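Local coordinates for protein flavin-dependent thymidylate synthase (Thermus thermophilus, PDB 6J61) that catalyses the FAD-dependent reductive methylation of dUMP to dTMP, with methylenetetrahydrofolate as methyl donor and NADPH as reductant, at residues A[141-146]-A[154-159]; A[72-77]-A[162-167]; A[86-91]-A[166-171]. All blocks are in the same frame, centred on the assembly; numbering follows the deposited sequence.

Contact 1 of 3, residues A[141-146]-A[154-159]; sequences GAYRAL and EMARMV. With PO4 (phosphate ion), chain G.
Apolar packing carries most of this junction between helix 132-148 and segment 154-159. L146 and V159 reach toward each other tip to tip, CD1 of L146 lying 3.9 Å from CG2 of V159. The same V159 methyl also faces CB of A142 and CB of Y143. A156 points its CB at the Y143 ring, 3.7 Å from CE1.

The aromatic contact is made edge-on. With CG anti to its backbone N (chi1 177°), Y143 turns the CD1-CE1 edge of its ring against the backbone where A156 passes into R157, so that CE1 lies 3.4 Å from R157 N. Its hydroxyl is tied to the backbone N of L98, which fixes the far end of the ring.

The polar interactions belong to R157. CG sits in the crowded position between N and carbonyl carbon, and a bend at chi2 leads the guanidinium away from helix 132-148. Its edge meets a phosphate ion, probably from the crystallisation liquor: NH2 bonds to O4 at 2.5 Å and NH1 to O1 at 3.1 Å. S92 and G93, with Q79 and R82 of the second subunit, also bind this ion, which may mark where the phosphate of dUMP binds in the predicted site shared between subunits.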
loop_
_atom_site.group_PDB
_atom_site.type_symbol
_atom_site.label_atom_id
_atom_site.label_comp_id
_atom_site.label_asym_id
_atom_site.label_seq_id
_atom_site.Cartn_x
_atom_site.Cartn_y
_atom_site.Cartn_z
ATOM N N GLY A 141 30.591 -14.211 21.209
ATOM C CA GLY A 141 31.843 -14.940 21.137
ATOM C C GLY A 141 31.799 -15.821 19.905
ATOM O O GLY A 141 32.710 -15.799 19.071
ATOM N N ALA A 142 30.716 -16.587 19.790
ATOM C CA ALA A 142 30.504 -17.481 18.659
ATOM C C ALA A 142 30.554 -16.694 17.349
ATOM O O ALA A 142 31.185 -17.107 16.382
ATOM C CB ALA A 142 29.164 -18.183 18.804
ATOM N N TYR A 143 29.888 -15.553 17.327
ATOM C CA TYR A 143 29.873 -14.708 16.145
ATOM C C TYR A 143 31.295 -14.337 15.713
ATOM O O TYR A 143 31.640 -14.445 14.537
ATOM C CB TYR A 143 29.087 -13.440 16.435
ATOM C CG TYR A 143 29.063 -12.461 15.294
ATOM C CD1 TYR A 143 28.489 -12.807 14.068
ATOM C CD2 TYR A 143 29.559 -11.164 15.454
ATOM C CE1 TYR A 143 28.400 -11.877 13.029
ATOM C CE2 TYR A 143 29.474 -10.230 14.424
ATOM C CZ TYR A 143 28.889 -10.592 13.217
ATOM O OH TYR A 143 28.768 -9.665 12.213
ATOM N N ARG A 144 32.109 -13.887 16.668
ATOM C CA ARG A 144 33.496 -13.515 16.378
ATOM C C ARG A 144 34.278 -14.726 15.879
ATOM O O ARG A 144 34.947 -14.662 14.848
ATOM C CB ARG A 144 34.173 -12.943 17.632
ATOM C CG ARG A 144 33.991 -11.433 17.821
ATOM C CD ARG A 144 34.490 -10.973 19.191
ATOM N NE ARG A 144 34.389 -9.523 19.377
ATOM C CZ ARG A 144 35.139 -8.629 18.734
ATOM N NH1 ARG A 144 36.051 -9.036 17.856
ATOM N NH2 ARG A 144 34.987 -7.330 18.979
ATOM N N ALA A 145 34.184 -15.827 16.619
ATOM C CA ALA A 145 34.860 -17.064 16.260
ATOM C C ALA A 145 34.536 -17.437 14.815
ATOM O O ALA A 145 35.438 -17.581 13.982
ATOM C CB ALA A 145 34.422 -18.178 17.196
ATOM N N LEU A 146 33.244 -17.587 14.531
ATOM C CA LEU A 146 32.776 -17.933 13.192
ATOM C C LEU A 146 33.379 -17.029 12.129
ATOM O O LEU A 146 33.831 -17.503 11.088
ATOM C CB LEU A 146 31.257 -17.826 13.119
ATOM C CG LEU A 146 30.444 -18.898 13.831
ATOM C CD1 LEU A 146 29.013 -18.418 13.966
ATOM C CD2 LEU A 146 30.517 -20.197 13.052
ATOM N N GLU A 154 26.705 -12.821 6.435
ATOM C CA GLU A 154 25.291 -13.152 6.320
ATOM C C GLU A 154 24.873 -14.374 7.129
ATOM O O GLU A 154 23.753 -14.441 7.637
ATOM C CB GLU A 154 24.933 -13.377 4.856
ATOM C CG GLU A 154 25.743 -14.474 4.184
ATOM C CD GLU A 154 25.095 -14.950 2.901
ATOM O OE1 GLU A 154 24.724 -14.095 2.066
ATOM O OE2 GLU A 154 24.959 -16.181 2.729
ATOM N N MET A 155 25.766 -15.349 7.237
ATOM C CA MET A 155 25.461 -16.559 7.984
ATOM C C MET A 155 25.891 -16.430 9.428
ATOM O O MET A 155 25.190 -16.880 10.336
ATOM C CB MET A 155 26.164 -17.775 7.374
ATOM C CG MET A 155 25.440 -18.432 6.218
ATOM S SD MET A 155 26.128 -20.070 5.896
ATOM C CE MET A 155 25.242 -21.031 7.130
ATOM N N ALA A 156 27.052 -15.820 9.631
ATOM C CA ALA A 156 27.607 -15.649 10.965
ATOM C C ALA A 156 26.666 -14.970 11.955
ATOM O O ALA A 156 26.478 -15.449 13.075
ATOM C CB ALA A 156 28.911 -14.880 10.878
ATOM N N ARG A 157 26.062 -13.868 11.536
ATOM C CA ARG A 157 25.173 -13.116 12.405
ATOM C C ARG A 157 23.903 -13.819 12.892
ATOM O O ARG A 157 23.115 -13.209 13.600
ATOM C CB ARG A 157 24.796 -11.794 11.729
ATOM C CG ARG A 157 24.112 -11.931 10.362
ATOM C CD ARG A 157 22.662 -12.406 10.458
ATOM N NE ARG A 157 22.090 -12.583 9.126
ATOM C CZ ARG A 157 21.677 -11.588 8.344
ATOM N NH1 ARG A 157 21.757 -10.329 8.767
ATOM N NH2 ARG A 157 21.230 -11.848 7.121
ATOM N N MET A 158 23.694 -15.085 12.546
ATOM C CA MET A 158 22.472 -15.757 12.989
ATOM C C MET A 158 22.494 -16.189 14.456
ATOM O O MET A 158 21.436 -16.299 15.088
ATOM C CB MET A 158 22.159 -16.977 12.115
ATOM C CG MET A 158 23.029 -18.201 12.363
ATOM S SD MET A 158 22.498 -19.597 11.351
ATOM C CE MET A 158 23.038 -19.058 9.780
ATOM N N VAL A 159 23.689 -16.438 14.991
ATOM C CA VAL A 159 23.833 -16.853 16.383
ATOM C C VAL A 159 23.609 -15.706 17.368
ATOM O O VAL A 159 23.582 -15.924 18.575
ATOM C CB VAL A 159 25.230 -17.442 16.652
ATOM C CG1 VAL A 159 25.326 -18.824 16.069
ATOM C CG2 VAL A 159 26.289 -16.550 16.038
HETATM P P PO4 G . 19.464 -8.510 6.366
HETATM O O1 PO4 G . 19.994 -8.000 7.663
HETATM O O2 PO4 G . 17.980 -8.520 6.409
HETATM O O3 PO4 G . 19.922 -7.630 5.259
HETATM O O4 PO4 G . 19.958 -9.889 6.136
#

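Contact 2 of 3, residues A[72-77]-A[162-167]; sequences APIFVA and LNLYTE
P73 O is the best-held polar atom, gripped by two N-H groups, those of V76 and A77, each at 2.9 Å. Both come from the first turn of helix 74-80, and P73 stands at its N-cap position. Just before it, A72 and T166 form an antiparallel hydrogen-bonded pair: A72 N gives a straight bond to T166 O (2.8 Å, 164°), while T166 N approaches A72 O from above the carbonyl plane at a more bent angle. The contact is thus a strand-to-helix transition, where strand 65-73 leaves the sheet beside the start of strand 165-173. Two more N-H groups of the new helix look back across: I74 N bonds to L164 O at 2.8 Å, nearly along the C=O axis, and F75 N to L162 O in the carbonyl plane.

CG of P73 lies over one face of the Y165 ring in a CH-pi contact, 4.2 Å from the centroid. I74 runs alongside L164, CD1 to CB 3.9 Å, and crosses L162 at about a right angle. T166 CG2, between backbone N and carbonyl carbon, meets A77 CB at 4.0 Å. F75 turns its ring edge to L162 O and packs on M158 of the second subunit.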
loop_
_atom_site.group_PDB
_atom_site.type_symbol
_atom_site.label_atom_id
_atom_site.label_comp_id
_atom_site.label_asym_id
_atom_site.label_seq_id
_atom_site.Cartn_x
_atom_site.Cartn_y
_atom_site.Cartn_z
ATOM N N ALA A 72 17.582 0.681 17.388
ATOM C CA ALA A 72 16.806 -0.098 18.337
ATOM C C ALA A 72 17.085 -1.582 18.286
ATOM O O ALA A 72 17.662 -2.088 17.334
ATOM C CB ALA A 72 15.318 0.139 18.093
ATOM N N PRO A 73 16.660 -2.308 19.331
ATOM C CA PRO A 73 16.863 -3.758 19.400
ATOM C C PRO A 73 16.064 -4.416 18.271
ATOM O O PRO A 73 14.977 -3.957 17.913
ATOM C CB PRO A 73 16.318 -4.114 20.780
ATOM C CG PRO A 73 16.510 -2.858 21.555
ATOM C CD PRO A 73 16.085 -1.800 20.587
ATOM N N ILE A 74 16.596 -5.495 17.716
ATOM C CA ILE A 74 15.924 -6.178 16.635
ATOM C C ILE A 74 14.481 -6.527 16.980
ATOM O O ILE A 74 13.586 -6.304 16.159
ATOM C CB ILE A 74 16.716 -7.443 16.219
ATOM C CG1 ILE A 74 17.993 -7.019 15.502
ATOM C CG2 ILE A 74 15.906 -8.317 15.292
ATOM C CD1 ILE A 74 18.929 -8.175 15.178
ATOM N N PHE A 75 14.230 -7.048 18.181
ATOM C CA PHE A 75 12.856 -7.415 18.527
ATOM C C PHE A 75 11.908 -6.207 18.534
ATOM O O PHE A 75 10.699 -6.353 18.370
ATOM C CB PHE A 75 12.785 -8.187 19.864
ATOM C CG PHE A 75 12.932 -7.330 21.086
ATOM C CD1 PHE A 75 14.169 -6.812 21.451
ATOM C CD2 PHE A 75 11.826 -7.049 21.879
ATOM C CE1 PHE A 75 14.303 -6.028 22.588
ATOM C CE2 PHE A 75 11.949 -6.266 23.018
ATOM C CZ PHE A 75 13.190 -5.752 23.377
ATOM N N VAL A 76 12.450 -5.013 18.716
ATOM C CA VAL A 76 11.602 -3.837 18.666
ATOM C C VAL A 76 11.424 -3.479 17.186
ATOM O O VAL A 76 10.335 -3.078 16.752
ATOM C CB VAL A 76 12.232 -2.661 19.427
ATOM C CG1 VAL A 76 11.505 -1.365 19.104
ATOM C CG2 VAL A 76 12.144 -2.926 20.911
ATOM N N ALA A 77 12.489 -3.657 16.412
ATOM C CA ALA A 77 12.463 -3.359 14.985
ATOM C C ALA A 77 11.412 -4.173 14.242
ATOM O O ALA A 77 10.755 -3.661 13.338
ATOM C CB ALA A 77 13.829 -3.607 14.375
ATOM N N LEU A 162 18.089 -11.557 19.706
ATOM C CA LEU A 162 17.147 -10.539 19.238
ATOM C C LEU A 162 17.306 -9.167 19.889
ATOM O O LEU A 162 16.766 -8.180 19.392
ATOM C CB LEU A 162 15.704 -11.037 19.430
ATOM C CG LEU A 162 15.293 -12.273 18.616
ATOM C CD1 LEU A 162 13.919 -12.768 19.016
ATOM C CD2 LEU A 162 15.314 -11.919 17.148
ATOM N N ASN A 163 18.042 -9.093 20.994
ATOM C CA ASN A 163 18.239 -7.805 21.660
ATOM C C ASN A 163 19.383 -7.008 21.031
ATOM O O ASN A 163 19.727 -5.920 21.491
ATOM C CB ASN A 163 18.503 -8.010 23.152
ATOM C CG ASN A 163 19.805 -8.733 23.419
ATOM O OD1 ASN A 163 20.303 -9.489 22.579
ATOM N ND2 ASN A 163 20.355 -8.521 24.602
ATOM N N LEU A 164 19.975 -7.562 19.978
ATOM C CA LEU A 164 21.055 -6.893 19.272
ATOM C C LEU A 164 20.476 -5.580 18.752
ATOM O O LEU A 164 19.332 -5.543 18.311
ATOM C CB LEU A 164 21.517 -7.743 18.081
ATOM C CG LEU A 164 22.722 -7.141 17.346
ATOM C CD1 LEU A 164 23.980 -7.495 18.133
ATOM C CD2 LEU A 164 22.823 -7.655 15.923
ATOM N N TYR A 165 21.241 -4.500 18.814
ATOM C CA TYR A 165 20.741 -3.234 18.310
ATOM C C TYR A 165 20.867 -3.208 16.797
ATOM O O TYR A 165 21.656 -3.959 16.223
ATOM C CB TYR A 165 21.529 -2.074 18.908
ATOM C CG TYR A 165 20.901 -1.500 20.151
ATOM C CD1 TYR A 165 19.879 -0.551 20.060
ATOM C CD2 TYR A 165 21.303 -1.926 21.426
ATOM C CE1 TYR A 165 19.270 -0.044 21.201
ATOM C CE2 TYR A 165 20.699 -1.427 22.577
ATOM C CZ TYR A 165 19.679 -0.485 22.455
ATOM O OH TYR A 165 19.055 -0.002 23.580
ATOM N N THR A 166 20.088 -2.346 16.154
ATOM C CA THR A 166 20.118 -2.204 14.703
ATOM C C THR A 166 19.665 -0.791 14.353
ATOM O O THR A 166 18.969 -0.150 15.135
ATOM C CB THR A 166 19.196 -3.238 14.016
ATOM O OG1 THR A 166 19.207 -3.026 12.599
ATOM C CG2 THR A 166 17.767 -3.112 14.532
ATOM N N GLU A 167 20.070 -0.292 13.192
ATOM C CA GLU A 167 19.680 1.058 12.802
ATOM C C GLU A 167 18.970 1.068 11.477
ATOM O O GLU A 167 19.199 0.196 10.636
ATOM C CB GLU A 167 20.888 1.978 12.664
ATOM C CG GLU A 167 21.798 2.038 13.846
ATOM C CD GLU A 167 22.897 3.062 13.644
ATOM O OE1 GLU A 167 23.882 3.009 14.402
ATOM O OE2 GLU A 167 22.777 3.919 12.734
#

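Contact 3 of 3, residues A[86-91]-A[166-171]; sequences ASVNEI and TEFYWK. With FAD (flavin-adenine dinucleotide), chain J.
Strand 87-90, part of the ThyX motif, pairs with strand 165-173 at the edge of the antiparallel sheet within this chain, and carries FAD. S87 and K171 form one hydrogen-bonded pair, S87 N to K171 O at 2.9 Å and 170°; N89 and Y169 form the next, Y169 N 2.9 Å from N89 O. I91 N bonds to E167 O beyond the strand end.

With its main chain, E90 grips the flavin: its N bonds to FAD O2 and its O accepts a hydrogen bond from FAD N3, both at 2.8 Å. The E90 side chain, CG anti to N (chi1 168°), reaches across to T166, crossing it at about a right angle. T166 OG1 gives a very short 2.5 Å hydrogen bond to E90 OE2, on the anti lone pair, while OE1 makes a salt bridge with R82 of the second subunit. Two partners thus pin the carboxylate, and the arginine would favour its ionised form.

On the sheet side shared with E90, A86 CB sits over one face of the six-membered ring of W170, and W170 CE3 meets V88 CB at 4.0 Å. An alanine at W170 would probably loosen the start of the motif strand, removing the ring that A86 and V88 rest on and that meets W80 edge-to-face.

Residues of the second and third subunits also bind the cofactor, giving the three-chain FAD site of ThyX enzymes.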
loop_
_atom_site.group_PDB
_atom_site.type_symbol
_atom_site.label_atom_id
_atom_site.label_comp_id
_atom_site.label_asym_id
_atom_site.label_seq_id
_atom_site.Cartn_x
_atom_site.Cartn_y
_atom_site.Cartn_z
ATOM N N ALA A 86 5.138 2.452 5.556
ATOM C CA ALA A 86 6.323 3.276 5.644
ATOM C C ALA A 86 7.457 2.807 4.723
ATOM O O ALA A 86 7.414 1.720 4.156
ATOM C CB ALA A 86 6.807 3.316 7.090
ATOM N N SER A 87 8.462 3.656 4.567
ATOM C CA SER A 87 9.621 3.324 3.758
ATOM C C SER A 87 10.765 3.159 4.757
ATOM O O SER A 87 11.047 4.056 5.550
ATOM C CB SER A 87 9.919 4.446 2.757
ATOM O OG SER A 87 8.876 4.573 1.796
ATOM N N VAL A 88 11.407 2.004 4.740
ATOM C CA VAL A 88 12.481 1.756 5.682
ATOM C C VAL A 88 13.732 1.278 4.980
ATOM O O VAL A 88 13.648 0.686 3.903
ATOM C CB VAL A 88 12.054 0.697 6.742
ATOM C CG1 VAL A 88 11.094 -0.292 6.130
ATOM C CG2 VAL A 88 13.260 -0.076 7.244
ATOM N N ASN A 89 14.887 1.597 5.567
ATOM C CA ASN A 89 16.171 1.130 5.061
ATOM C C ASN A 89 17.016 0.799 6.270
ATOM O O ASN A 89 17.345 1.665 7.069
ATOM C CB ASN A 89 16.884 2.159 4.193
ATOM C CG ASN A 89 17.991 1.519 3.363
ATOM O OD1 ASN A 89 19.092 1.258 3.855
ATOM N ND2 ASN A 89 17.686 1.222 2.109
ATOM N N GLU A 90 17.350 -0.473 6.404
ATOM C CA GLU A 90 18.104 -0.944 7.546
ATOM C C GLU A 90 19.524 -1.402 7.226
ATOM O O GLU A 90 19.817 -1.821 6.107
ATOM C CB GLU A 90 17.310 -2.080 8.205
ATOM C CG GLU A 90 18.056 -2.894 9.244
ATOM C CD GLU A 90 17.135 -3.807 10.042
ATOM O OE1 GLU A 90 16.289 -4.492 9.426
ATOM O OE2 GLU A 90 17.260 -3.842 11.288
ATOM N N ILE A 91 20.397 -1.299 8.225
ATOM C CA ILE A 91 21.781 -1.738 8.119
ATOM C C ILE A 91 21.755 -3.256 7.948
ATOM O O ILE A 91 21.364 -3.976 8.864
ATOM C CB ILE A 91 22.567 -1.372 9.413
ATOM C CG1 ILE A 91 23.121 0.046 9.289
ATOM C CG2 ILE A 91 23.688 -2.363 9.671
ATOM C CD1 ILE A 91 23.989 0.466 10.440
ATOM N N THR A 166 20.088 -2.346 16.154
ATOM C CA THR A 166 20.118 -2.204 14.703
ATOM C C THR A 166 19.665 -0.791 14.353
ATOM O O THR A 166 18.969 -0.150 15.135
ATOM C CB THR A 166 19.196 -3.238 14.016
ATOM O OG1 THR A 166 19.207 -3.026 12.599
ATOM C CG2 THR A 166 17.767 -3.112 14.532
ATOM N N GLU A 167 20.070 -0.292 13.192
ATOM C CA GLU A 167 19.680 1.058 12.802
ATOM C C GLU A 167 18.970 1.068 11.477
ATOM O O GLU A 167 19.199 0.196 10.636
ATOM C CB GLU A 167 20.888 1.978 12.664
ATOM C CG GLU A 167 21.798 2.038 13.846
ATOM C CD GLU A 167 22.897 3.062 13.644
ATOM O OE1 GLU A 167 23.882 3.009 14.402
ATOM O OE2 GLU A 167 22.777 3.919 12.734
ATOM N N PHE A 168 18.132 2.084 11.289
ATOM C CA PHE A 168 17.393 2.252 10.053
ATOM C C PHE A 168 16.794 3.646 9.888
ATOM O O PHE A 168 16.723 4.435 10.829
ATOM C CB PHE A 168 16.271 1.214 9.960
ATOM C CG PHE A 168 15.296 1.252 11.117
ATOM C CD1 PHE A 168 15.520 0.485 12.256
ATOM C CD2 PHE A 168 14.125 2.010 11.036
ATOM C CE1 PHE A 168 14.587 0.455 13.304
ATOM C CE2 PHE A 168 13.186 1.991 12.076
ATOM C CZ PHE A 168 13.417 1.207 13.216
ATOM N N TYR A 169 16.384 3.934 8.661
ATOM C CA TYR A 169 15.733 5.189 8.320
ATOM C C TYR A 169 14.255 4.846 8.188
ATOM O O TYR A 169 13.897 3.895 7.499
ATOM C CB TYR A 169 16.265 5.723 6.986
ATOM C CG TYR A 169 17.381 6.729 7.137
ATOM C CD1 TYR A 169 18.395 6.535 8.077
ATOM C CD2 TYR A 169 17.421 7.880 6.340
ATOM C CE1 TYR A 169 19.417 7.462 8.226
ATOM C CE2 TYR A 169 18.447 8.816 6.477
ATOM C CZ TYR A 169 19.442 8.602 7.423
ATOM O OH TYR A 169 20.471 9.516 7.576
ATOM N N TRP A 170 13.404 5.611 8.857
ATOM C CA TRP A 170 11.971 5.381 8.812
ATOM C C TRP A 170 11.315 6.626 8.216
ATOM O O TRP A 170 11.410 7.724 8.767
ATOM C CB TRP A 170 11.468 5.093 10.235
ATOM C CG TRP A 170 10.000 4.774 10.368
ATOM C CD1 TRP A 170 8.998 5.624 10.765
ATOM C CD2 TRP A 170 9.370 3.521 10.090
ATOM N NE1 TRP A 170 7.784 4.973 10.748
ATOM C CE2 TRP A 170 7.984 3.682 10.337
ATOM C CE3 TRP A 170 9.840 2.274 9.656
ATOM C CZ2 TRP A 170 7.068 2.646 10.161
ATOM C CZ3 TRP A 170 8.920 1.234 9.480
ATOM C CH2 TRP A 170 7.551 1.430 9.732
ATOM N N LYS A 171 10.677 6.445 7.061
ATOM C CA LYS A 171 9.989 7.532 6.356
ATOM C C LYS A 171 8.485 7.266 6.350
ATOM O O LYS A 171 8.030 6.254 5.808
ATOM C CB LYS A 171 10.489 7.629 4.913
ATOM C CG LYS A 171 10.059 8.904 4.210
ATOM C CD LYS A 171 8.748 8.766 3.444
ATOM C CE LYS A 171 8.948 8.075 2.124
ATOM N NZ LYS A 171 7.665 7.735 1.451
HETATM P PA FAD J . 7.304 -4.647 -1.817
HETATM O O1A FAD J . 7.544 -4.339 -0.390
HETATM O O2A FAD J . 6.242 -5.854 -1.926
HETATM O O5B FAD J . 6.733 -3.328 -2.537
HETATM C C5B FAD J . 6.478 -3.607 -3.916
HETATM C C4B FAD J . 6.144 -2.291 -4.619
HETATM O O4B FAD J . 4.871 -1.793 -4.142
HETATM C C3B FAD J . 7.177 -1.204 -4.313
HETATM O O3B FAD J . 8.275 -1.238 -5.215
HETATM C C2B FAD J . 6.346 0.078 -4.409
HETATM O O2B FAD J . 6.253 0.522 -5.774
HETATM C C1B FAD J . 4.979 -0.361 -3.820
HETATM N N9A FAD J . 4.902 -0.139 -2.343
HETATM C C8A FAD J . 4.675 -1.091 -1.368
HETATM N N7A FAD J . 4.667 -0.547 -0.184
HETATM C C5A FAD J . 4.884 0.788 -0.303
HETATM C C6A FAD J . 4.981 1.889 0.606
HETATM N N6A FAD J . 4.842 1.697 1.966
HETATM N N1A FAD J . 5.211 3.125 0.113
HETATM C C2A FAD J . 5.352 3.346 -1.203
HETATM N N3A FAD J . 5.269 2.349 -2.091
HETATM C C4A FAD J . 5.039 1.072 -1.693
HETATM N N1 FAD J . 16.841 -3.156 2.358
HETATM C C2 FAD J . 17.402 -2.589 3.433
HETATM O O2 FAD J . 16.667 -2.174 4.312
HETATM N N3 FAD J . 18.750 -2.453 3.584
HETATM C C4 FAD J . 19.639 -2.898 2.619
HETATM O O4 FAD J . 20.842 -2.771 2.764
HETATM C C4X FAD J . 19.064 -3.537 1.392
HETATM N N5 FAD J . 19.809 -3.996 0.393
HETATM C C5X FAD J . 19.262 -4.576 -0.721
HETATM C C6 FAD J . 20.115 -5.053 -1.785
HETATM C C7 FAD J . 19.567 -5.644 -2.927
HETATM C C7M FAD J . 20.503 -6.125 -4.021
HETATM C C8 FAD J . 18.139 -5.789 -3.054
HETATM C C8M FAD J . 17.518 -6.428 -4.284
HETATM C C9 FAD J . 17.288 -5.333 -2.030
HETATM C C9A FAD J . 17.819 -4.715 -0.846
HETATM N N10 FAD J . 16.981 -4.230 0.215
HETATM C C10 FAD J . 17.572 -3.640 1.329
HETATM C "C1'" FAD J . 15.505 -4.330 0.189
HETATM C "C2'" FAD J . 14.808 -3.439 -0.867
HETATM O "O2'" FAD J . 15.180 -2.056 -0.732
HETATM C "C3'" FAD J . 13.274 -3.623 -0.736
HETATM O "O3'" FAD J . 12.831 -3.246 0.584
HETATM C "C4'" FAD J . 12.866 -5.093 -0.996
HETATM O "O4'" FAD J . 13.646 -5.663 -2.058
HETATM C "C5'" FAD J . 11.400 -5.152 -1.364
HETATM O "O5'" FAD J . 11.253 -4.622 -2.679
HETATM P P FAD J . 9.790 -3.975 -2.799
HETATM O O1P FAD J . 9.660 -2.850 -1.829
HETATM O O2P FAD J . 9.606 -3.452 -4.310
HETATM O O3P FAD J . 8.690 -5.173 -2.512
#

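Overall arrangement
Contacts 2 and 3 share one strand: 165-173 pairs with 65-73 in contact 2 and with 87-90 in contact 3, three neighbours in the same antiparallel sheet. Their centres lie about 12 Å apart, T166 and E167 serve both, and A77 of contact 2 packs on F168 of contact 3. Contact 1 lies outside the sheet, its centre about 16 Å from that of contact 2 and about 23 Å from that of contact 3. Along the chain it is nested inside the loops they close, with helix 153-156 leading into strand 165-173. All three touch the second subunit, which fits a cofactor site built from three chains and a predicted dUMP site shared between subunits.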